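Local coordinates for probable leucine/isoleucine/valine-binding protein (Rhodopirellula baltica, PDB 4KV7) that probably binds branched-chain amino acids or related small ligands as a periplasmic binding protein of the leucine-binding family, at residues 21-26 / 71-76. The protein carries 1 engineered substitution. Sequence-based numbering, arbitrary orientation.
Sequences GMSTAL and ARTAPN
The first strand of a periplasmic binding protein lobe, 16-24, meets helix 70-81, which follows the neighbouring parallel strand 57-65. S23, near the end of its strand, faces T73 and N76, which lie one turn apart on the helix. The CA atoms of S23 and T73 are 6.2 Å apart. The single hydrogen bond across the contact runs from N76 ND2 to S23 OG, at 3.0 Å. It is nearly straight, with an N-H...O angle of 162°, and the hydroxyl oxygen lies in the amide plane. With chi1 at -177°, S23 OG points away from its own backbone N and reaches out to the helix. N76 also touches with its CB, which lies 3.3 Å from S23 OG and 3.9 Å from S23 CB. S23 OG comes nearest T73 at its CA, 3.8 Å away; the methyl T73 CG2 is at 4.1 Å from the same oxygen. The hydroxyls of S23 and T73 both hydrogen-bond to D66 OD2, and T73 OG1 also has the backbone O of E69 within hydrogen-bonding distance, two acceptors that must share its one proton. N76 ND2 has a second partner in the backbone O of D65. With an alanine at N76, S23 OG would probably lose its amide donor and the carbonyl of D65 this partner, weakening the link between strand and helix. The contact is small, 114 Å² in all, yet its three touching residues are buried. S23 OG, T73 OG1 and N76 ND2 all have hydrogen-bond partners there. One carboxylate oxygen thus links a hydroxyl of the strand with one of the helix, while the amide of N76 ties the same serine to the end of strand 57-65.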
# COMPACT_ATOMS: atom_id res chain seq x y z
N GLY A 21 -6.36 -1.16 16.37
CA GLY A 21 -6.03 0.24 16.18
C GLY A 21 -5.47 0.54 14.81
O GLY A 21 -5.00 -0.35 14.10
N MSE A 22 -5.51 1.81 14.43
CA MSE A 22 -4.96 2.29 13.18
C MSE A 22 -4.61 3.76 13.35
O MSE A 22 -5.40 4.51 13.92
CB MSE A 22 -5.99 2.10 12.07
CG MSE A 22 -5.60 2.62 10.68
SE MSE A 22 -7.08 2.61 9.35
CE MSE A 22 -7.17 0.68 9.12
N SER A 23 -3.41 4.15 12.91
CA SER A 23 -3.05 5.56 12.78
C SER A 23 -2.80 5.78 11.31
O SER A 23 -2.02 5.06 10.71
CB SER A 23 -1.79 5.88 13.58
OG SER A 23 -1.48 7.26 13.50
N THR A 24 -3.47 6.75 10.70
CA THR A 24 -3.41 6.85 9.25
C THR A 24 -3.89 8.18 8.73
O THR A 24 -4.43 9.00 9.46
CB THR A 24 -4.22 5.71 8.62
OG1 THR A 24 -3.70 5.45 7.31
CG2 THR A 24 -5.72 6.03 8.56
N ALA A 25 -3.68 8.40 7.44
CA ALA A 25 -4.05 9.65 6.80
C ALA A 25 -5.55 9.67 6.52
O ALA A 25 -6.01 9.14 5.51
CB ALA A 25 -3.26 9.83 5.51
N LEU A 26 -6.31 10.27 7.43
CA LEU A 26 -7.75 10.43 7.25
C LEU A 26 -8.10 11.84 6.80
O LEU A 26 -9.24 12.11 6.43
CB LEU A 26 -8.51 10.08 8.53
CG LEU A 26 -8.32 8.64 9.01
CD1 LEU A 26 -8.99 8.42 10.36
CD2 LEU A 26 -8.86 7.64 7.98
N ALA A 71 4.93 13.15 13.07
CA ALA A 71 4.75 13.90 14.30
C ALA A 71 3.41 13.60 14.96
O ALA A 71 3.27 13.70 16.19
CB ALA A 71 4.89 15.40 14.06
N ARG A 72 2.41 13.24 14.16
CA ARG A 72 1.11 12.86 14.69
C ARG A 72 1.00 11.36 14.93
O ARG A 72 0.26 10.93 15.81
CB ARG A 72 -0.01 13.36 13.79
CG ARG A 72 -0.08 14.88 13.75
CD ARG A 72 -0.90 15.40 12.59
NE ARG A 72 -2.31 15.04 12.69
CZ ARG A 72 -3.21 15.32 11.76
NH1 ARG A 72 -2.86 15.96 10.66
NH2 ARG A 72 -4.47 14.96 11.94
N THR A 73 1.75 10.58 14.16
CA THR A 73 1.76 9.13 14.33
C THR A 73 2.20 8.73 15.73
O THR A 73 1.60 7.85 16.34
CB THR A 73 2.69 8.46 13.32
OG1 THR A 73 2.36 8.89 11.99
CG2 THR A 73 2.59 6.93 13.39
N ALA A 74 3.24 9.37 16.25
CA ALA A 74 3.78 8.97 17.54
C ALA A 74 2.75 9.06 18.68
O ALA A 74 2.50 8.06 19.35
CB ALA A 74 5.07 9.73 17.87
N PRO A 75 2.13 10.24 18.90
CA PRO A 75 1.15 10.25 20.00
C PRO A 75 -0.05 9.33 19.73
O PRO A 75 -0.59 8.75 20.68
CB PRO A 75 0.72 11.72 20.10
CG PRO A 75 1.11 12.33 18.80
CD PRO A 75 2.31 11.58 18.32
N ASN A 76 -0.45 9.18 18.48
CA ASN A 76 -1.55 8.26 18.16
C ASN A 76 -1.20 6.84 18.58
O ASN A 76 -2.02 6.14 19.16
CB ASN A 76 -1.85 8.27 16.67
CG ASN A 76 -2.59 9.51 16.20
OD1 ASN A 76 -2.94 10.36 16.99
ND2 ASN A 76 -2.82 9.59 14.90